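Local coordinates for protein HTH-type transcriptional regulator KdgR (Escherichia coli, PDB 1YSP) that represses transcription of the genes for 2-keto-3-deoxygluconate transport and catabolism by binding DNA, and is represented here by its C-terminal IclR-type domain, at residues A[34-39]-A[54-59]; A[11-16]-A[38-43]. All blocks are in the same frame, centred on the assembly; numbering follows the deposited sequence.

Contact 1. Residues A[34-39]-A[54-59]; sequences IVYIHK and RRNPLY
The carbonyl oxygen of Arg54 accepts the amide of Tyr36, with N 2.9 Å from Arg54 O and an N-H...O angle of 163°, and is also met by a CA-H...O contact from Val35. Two residue pairs further on, Ile34 and Asn56 form an antiparallel hydrogen-bonded pair, Ile34 N giving to Asn56 O at 2.9 Å and Asn56 N to Ile34 O at 3.1 Å. Ile34 O also receives the CA-H of Arg55, whose partner Val35 completes the non-hydrogen-bonded pair. These bonds attach the short strand 55-57 to the edge of the domain's antiparallel sheet.

On the face carrying Ile34 and Asn56, Ile34 CG1 lies between the backbone N and carbonyl carbon (chi1 67°) and meets Asn56 CB at 3.7 Å. Ile34 CG2 packs on Leu58 CD2 at 3.6 Å, while Leu67 of helix 62-69 also touches Ile34. The Tyr36 ring brings CD2 over the centre of one face of the Arg54 guanidinium, 3.6 Å above it; the two planes are 54° apart, so the groups are not stacked flat. Arg54 CG lies at the ring edge. Lys39 CD lies at the edge of the guanidinium, in its plane, beside NH1, and Lys39 NZ comes within 3.8 Å of Arg54 NH1. The salt bridge from Lys39 NZ to Asp41 OD2 probably offsets the repulsion between the two cations, and Arg54 NH1 has a further, weak hydrogen bond to His25 NE2.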
loop_
_atom_site.group_PDB
_atom_site.type_symbol
_atom_site.label_atom_id
_atom_site.label_comp_id
_atom_site.label_asym_id
_atom_site.label_seq_id
_atom_site.Cartn_x
_atom_site.Cartn_y
_atom_site.Cartn_z
ATOM N N ILE A 34 4.185 -3.791 8.179
ATOM C CA ILE A 34 2.756 -3.699 7.824
ATOM C C ILE A 34 2.056 -4.953 8.313
ATOM O O ILE A 34 2.659 -6.010 8.392
ATOM C CB ILE A 34 2.500 -3.463 6.291
ATOM C CG1 ILE A 34 2.917 -4.692 5.448
ATOM C CG2 ILE A 34 3.245 -2.206 5.843
ATOM C CD1 ILE A 34 2.290 -4.743 3.967
ATOM N N VAL A 35 0.773 -4.840 8.618
ATOM C CA VAL A 35 -0.019 -6.030 8.929
ATOM C C VAL A 35 -1.222 -6.064 7.981
ATOM O O VAL A 35 -1.890 -5.076 7.856
ATOM C CB VAL A 35 -0.525 -6.020 10.440
ATOM C CG1 VAL A 35 -1.207 -4.688 10.794
ATOM C CG2 VAL A 35 -1.498 -7.172 10.667
ATOM N N TYR A 36 -1.485 -7.176 7.306
ATOM C CA TYR A 36 -2.702 -7.234 6.477
ATOM C C TYR A 36 -3.923 -7.425 7.379
ATOM O O TYR A 36 -4.016 -8.416 8.066
ATOM C CB TYR A 36 -2.610 -8.315 5.403
ATOM C CG TYR A 36 -1.577 -8.009 4.345
ATOM C CD1 TYR A 36 -1.577 -6.785 3.681
ATOM C CD2 TYR A 36 -0.617 -8.948 3.982
ATOM C CE1 TYR A 36 -0.639 -6.496 2.708
ATOM C CE2 TYR A 36 0.343 -8.651 2.990
ATOM C CZ TYR A 36 0.323 -7.427 2.374
ATOM O OH TYR A 36 1.255 -7.102 1.404
ATOM N N ILE A 37 -4.817 -6.442 7.401
ATOM C CA ILE A 37 -6.039 -6.526 8.215
ATOM C C ILE A 37 -7.295 -7.031 7.449
ATOM O O ILE A 37 -8.219 -7.582 8.087
ATOM C CB ILE A 37 -6.304 -5.212 8.994
ATOM C CG1 ILE A 37 -6.430 -4.004 8.040
ATOM C CG2 ILE A 37 -5.156 -4.976 10.015
ATOM C CD1 ILE A 37 -6.850 -2.684 8.701
ATOM N N HIS A 38 -7.332 -6.869 6.113
ATOM C CA HIS A 38 -8.388 -7.494 5.276
ATOM C C HIS A 38 -7.825 -7.960 3.933
ATOM O O HIS A 38 -6.797 -7.465 3.495
ATOM C CB HIS A 38 -9.584 -6.552 5.068
ATOM C CG HIS A 38 -10.862 -7.253 4.680
ATOM N ND1 HIS A 38 -11.237 -8.476 5.197
ATOM C CD2 HIS A 38 -11.875 -6.867 3.867
ATOM C CE1 HIS A 38 -12.415 -8.823 4.700
ATOM N NE2 HIS A 38 -12.825 -7.864 3.886
ATOM N N LYS A 39 -8.474 -8.937 3.300
ATOM C CA LYS A 39 -8.062 -9.388 1.967
ATOM C C LYS A 39 -9.293 -9.879 1.213
ATOM O O LYS A 39 -10.199 -10.473 1.836
ATOM C CB LYS A 39 -7.062 -10.556 2.115
ATOM C CG LYS A 39 -6.274 -10.864 0.890
ATOM C CD LYS A 39 -5.437 -12.192 0.996
ATOM C CE LYS A 39 -4.824 -12.564 -0.361
ATOM N NZ LYS A 39 -4.214 -13.919 -0.368
ATOM N N ARG A 54 -1.023 -11.551 8.294
ATOM C CA ARG A 54 0.310 -11.658 7.697
ATOM C C ARG A 54 1.082 -10.336 7.941
ATOM O O ARG A 54 0.476 -9.255 7.951
ATOM C CB ARG A 54 0.199 -11.954 6.189
ATOM C CG ARG A 54 -1.227 -12.375 5.687
ATOM C CD ARG A 54 -1.215 -13.157 4.345
ATOM N NE ARG A 54 -0.216 -12.659 3.385
ATOM C CZ ARG A 54 -0.481 -12.136 2.184
ATOM N NH1 ARG A 54 -1.731 -12.029 1.748
ATOM N NH2 ARG A 54 0.519 -11.717 1.411
ATOM N N ARG A 55 2.399 -10.447 8.142
ATOM C CA ARG A 55 3.293 -9.309 8.440
ATOM C C ARG A 55 4.451 -9.131 7.413
ATOM O O ARG A 55 5.108 -10.111 7.009
ATOM C CB ARG A 55 3.841 -9.467 9.857
ATOM C CG ARG A 55 4.245 -8.183 10.533
ATOM C CD ARG A 55 5.113 -8.464 11.755
ATOM N NE ARG A 55 4.325 -8.939 12.886
ATOM C CZ ARG A 55 4.829 -9.459 14.006
ATOM N NH1 ARG A 55 6.148 -9.565 14.169
ATOM N NH2 ARG A 55 4.012 -9.872 14.976
ATOM N N ASN A 56 4.710 -7.894 6.989
ATOM C CA ASN A 56 5.646 -7.667 5.883
ATOM C C ASN A 56 6.455 -6.389 6.097
ATOM O O ASN A 56 6.041 -5.520 6.873
ATOM C CB ASN A 56 4.930 -7.641 4.509
ATOM C CG ASN A 56 4.759 -9.063 3.855
ATOM O OD1 ASN A 56 4.050 -9.205 2.841
ATOM N ND2 ASN A 56 5.427 -10.073 4.399
ATOM N N PRO A 57 7.628 -6.275 5.434
ATOM C CA PRO A 57 8.446 -5.054 5.597
ATOM C C PRO A 57 7.727 -3.782 5.122
ATOM O O PRO A 57 6.924 -3.821 4.165
ATOM C CB PRO A 57 9.655 -5.322 4.695
ATOM C CG PRO A 57 9.741 -6.826 4.606
ATOM C CD PRO A 57 8.277 -7.249 4.538
ATOM N N LEU A 58 8.062 -2.661 5.733
ATOM C CA LEU A 58 7.532 -1.364 5.306
ATOM C C LEU A 58 8.174 -0.907 3.960
ATOM O O LEU A 58 7.587 -0.159 3.192
ATOM C CB LEU A 58 7.875 -0.333 6.381
ATOM C CG LEU A 58 7.113 -0.400 7.728
ATOM C CD1 LEU A 58 7.701 0.619 8.666
ATOM C CD2 LEU A 58 5.637 -0.036 7.452
ATOM N N TYR A 59 9.435 -1.312 3.725
ATOM C CA TYR A 59 10.218 -0.663 2.629
ATOM C C TYR A 59 10.056 -1.370 1.269
ATOM O O TYR A 59 10.460 -0.826 0.214
ATOM C CB TYR A 59 11.754 -0.643 3.020
ATOM C CG TYR A 59 12.297 -2.000 3.416
ATOM C CD1 TYR A 59 12.810 -2.883 2.445
ATOM C CD2 TYR A 59 12.308 -2.421 4.772
ATOM C CE1 TYR A 59 13.283 -4.179 2.801
ATOM C CE2 TYR A 59 12.804 -3.696 5.141
ATOM C CZ TYR A 59 13.273 -4.565 4.178
ATOM O OH TYR A 59 13.748 -5.792 4.579
#

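Contact 2. Residues A[11-16]-A[38-43]; sequences IQMREL and HKIDSM
Met13 and Ile40 join helix 4-20 to strand 33-40, where the N-terminal helix of the IclR C-terminal domain, a member of the GAF clan, packs on the antiparallel sheet. The axes of the short helix and strand segments run 26° apart and 8.5 Å from each other, so side chains from the helix bridge the gap, reaching both side chains and backbone of the strand.

Met13 lies closest to the strand. Its CG is anti to the carbonyl carbon (chi1 -70°), and the chain bends at chi3 (72°), which places CE near the backbone of His38 and Lys39; CE is 3.7 Å from His38 O and 3.8 Å from Lys39 CA. The sulfur reaches the His38 ring at its edge, near the ring plane, with SD 3.6 Å from CD2: a Met-aromatic contact in which the sulfur is not over a face. The two side chains are oblique to each other. His38 CG is anti to its backbone N, and NE2 at the ring's outer end is hydrogen-bonded to Asp10 OD1 one turn earlier on the helix, which helps to fix the ring's rotation.

Nearer the solvent, Ile40 fits beside the helix with CG1 and CD1 of its longer branch divided between Met13 and Arg14. CG1 touches Met13 CB at 3.6 Å, and CD1 touches Arg14 CG at 3.7 Å. Arg14 and Ile40 meet at about a right angle, the arginine chain staying extended from CG to NE. Asp10 OD1 also takes a salt bridge from Arg14 NE, so one carboxylate oxygen serves both the histidine and the arginine. Ile40 CD1 lies 4.0 Å from that same Arg14 NE.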
loop_
_atom_site.group_PDB
_atom_site.type_symbol
_atom_site.label_atom_id
_atom_site.label_comp_id
_atom_site.label_asym_id
_atom_site.label_seq_id
_atom_site.Cartn_x
_atom_site.Cartn_y
_atom_site.Cartn_z
ATOM N N ILE A 11 -16.556 -3.710 1.618
ATOM C CA ILE A 11 -17.446 -3.376 0.513
ATOM C C ILE A 11 -16.715 -2.872 -0.736
ATOM O O ILE A 11 -16.986 -3.297 -1.861
ATOM C CB ILE A 11 -18.538 -2.302 0.983
ATOM C CG1 ILE A 11 -19.462 -2.967 2.024
ATOM C CG2 ILE A 11 -19.318 -1.723 -0.184
ATOM C CD1 ILE A 11 -20.046 -1.981 3.062
ATOM N N GLN A 12 -15.777 -1.959 -0.522
ATOM C CA GLN A 12 -15.066 -1.360 -1.637
ATOM C C GLN A 12 -14.043 -2.334 -2.235
ATOM O O GLN A 12 -13.780 -2.298 -3.462
ATOM C CB GLN A 12 -14.406 -0.043 -1.201
ATOM C CG GLN A 12 -15.394 1.007 -0.715
ATOM C CD GLN A 12 -16.398 1.382 -1.773
ATOM O OE1 GLN A 12 -16.068 1.462 -2.968
ATOM N NE2 GLN A 12 -17.654 1.615 -1.350
ATOM N N MET A 13 -13.510 -3.197 -1.394
ATOM C CA MET A 13 -12.559 -4.247 -1.861
ATOM C C MET A 13 -13.273 -5.307 -2.703
ATOM O O MET A 13 -12.776 -5.776 -3.729
ATOM C CB MET A 13 -11.854 -4.875 -0.682
ATOM C CG MET A 13 -10.831 -3.900 0.024
ATOM S SD MET A 13 -10.286 -4.526 1.622
ATOM C CE MET A 13 -9.222 -5.900 1.168
ATOM N N ARG A 14 -14.470 -5.702 -2.253
ATOM C CA ARG A 14 -15.277 -6.627 -3.064
ATOM C C ARG A 14 -15.625 -6.007 -4.418
ATOM O O ARG A 14 -15.527 -6.692 -5.448
ATOM C CB ARG A 14 -16.505 -7.155 -2.291
ATOM C CG ARG A 14 -16.127 -8.074 -1.117
ATOM C CD ARG A 14 -17.280 -8.228 -0.057
ATOM N NE ARG A 14 -16.880 -9.206 0.943
ATOM C CZ ARG A 14 -17.075 -10.514 0.871
ATOM N NH1 ARG A 14 -17.748 -11.045 -0.131
ATOM N NH2 ARG A 14 -16.602 -11.286 1.817
ATOM N N GLU A 15 -15.924 -4.704 -4.433
ATOM C CA GLU A 15 -16.101 -3.949 -5.672
ATOM C C GLU A 15 -14.850 -3.917 -6.631
ATOM O O GLU A 15 -14.956 -4.131 -7.851
ATOM C CB GLU A 15 -16.642 -2.554 -5.369
ATOM C CG GLU A 15 -16.898 -1.671 -6.587
ATOM C CD GLU A 15 -18.201 -1.985 -7.352
ATOM O OE1 GLU A 15 -18.790 -3.085 -7.243
ATOM O OE2 GLU A 15 -18.631 -1.083 -8.078
ATOM N N LEU A 16 -13.674 -3.668 -6.069
ATOM C CA LEU A 16 -12.448 -3.760 -6.874
ATOM C C LEU A 16 -12.216 -5.175 -7.405
ATOM O O LEU A 16 -11.770 -5.339 -8.532
ATOM C CB LEU A 16 -11.233 -3.347 -6.021
ATOM C CG LEU A 16 -11.111 -1.855 -5.725
ATOM C CD1 LEU A 16 -10.154 -1.646 -4.484
ATOM C CD2 LEU A 16 -10.648 -1.058 -6.997
ATOM N N HIS A 38 -7.332 -6.869 6.113
ATOM C CA HIS A 38 -8.388 -7.494 5.276
ATOM C C HIS A 38 -7.825 -7.960 3.933
ATOM O O HIS A 38 -6.797 -7.465 3.495
ATOM C CB HIS A 38 -9.584 -6.552 5.068
ATOM C CG HIS A 38 -10.862 -7.253 4.680
ATOM N ND1 HIS A 38 -11.237 -8.476 5.197
ATOM C CD2 HIS A 38 -11.875 -6.867 3.867
ATOM C CE1 HIS A 38 -12.415 -8.823 4.700
ATOM N NE2 HIS A 38 -12.825 -7.864 3.886
ATOM N N LYS A 39 -8.474 -8.937 3.300
ATOM C CA LYS A 39 -8.062 -9.388 1.967
ATOM C C LYS A 39 -9.293 -9.879 1.213
ATOM O O LYS A 39 -10.199 -10.473 1.836
ATOM C CB LYS A 39 -7.062 -10.556 2.115
ATOM C CG LYS A 39 -6.274 -10.864 0.890
ATOM C CD LYS A 39 -5.437 -12.192 0.996
ATOM C CE LYS A 39 -4.824 -12.564 -0.361
ATOM N NZ LYS A 39 -4.214 -13.919 -0.368
ATOM N N ILE A 40 -9.337 -9.605 -0.091
ATOM C CA ILE A 40 -10.284 -10.256 -1.007
ATOM C C ILE A 40 -9.440 -10.924 -2.101
ATOM O O ILE A 40 -8.727 -10.240 -2.859
ATOM C CB ILE A 40 -11.295 -9.285 -1.632
ATOM C CG1 ILE A 40 -12.052 -8.473 -0.564
ATOM C CG2 ILE A 40 -12.225 -10.031 -2.635
ATOM C CD1 ILE A 40 -12.965 -9.264 0.339
ATOM N N ASP A 41 -9.525 -12.254 -2.172
ATOM C CA ASP A 41 -8.622 -13.061 -3.006
ATOM C C ASP A 41 -8.934 -13.055 -4.481
ATOM O O ASP A 41 -10.090 -12.919 -4.882
ATOM C CB ASP A 41 -8.586 -14.510 -2.520
ATOM C CG ASP A 41 -7.342 -14.826 -1.717
ATOM O OD1 ASP A 41 -7.456 -14.920 -0.476
ATOM O OD2 ASP A 41 -6.247 -14.968 -2.327
ATOM N N SER A 42 -7.882 -13.236 -5.282
ATOM C CA SER A 42 -8.005 -13.395 -6.727
ATOM C C SER A 42 -8.869 -14.633 -7.011
ATOM O O SER A 42 -9.931 -14.522 -7.619
ATOM C CB SER A 42 -6.609 -13.540 -7.354
ATOM O OG SER A 42 -6.601 -13.154 -8.717
ATOM N N MET A 43 -8.405 -15.801 -6.567
ATOM C CA MET A 43 -9.230 -17.019 -6.528
ATOM C C MET A 43 -8.822 -17.919 -5.355
ATOM O O MET A 43 -9.091 -17.594 -4.188
ATOM C CB MET A 43 -9.235 -17.798 -7.868
ATOM C CG MET A 43 -7.948 -17.761 -8.697
ATOM S SD MET A 43 -7.892 -16.301 -9.769
ATOM C CE MET A 43 -6.607 -16.733 -10.959
#

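Overall arrangement
From the N terminus, helix 4-20 comes first and contributes 11-16 to contact 2; the chain then forms strand 24-30 and turns back along strand 33-40. Contact 2 closes the loop from the helix through this hairpin to the far end of strand 33-40. Contact 1 starts on the same strand at 34 and closes a shorter loop, partly unmodelled, to strand 55-57. The loops cross rather than nest: contact 1 begins at 34, inside the span 11-43 of contact 2, and ends beyond it at 59; they share His38 and Lys39, and their centres lie about 16 Å apart. Strand 33-40 thus links helix 4-20 to strand 55-57, an outermost strand of the sheet within this chain.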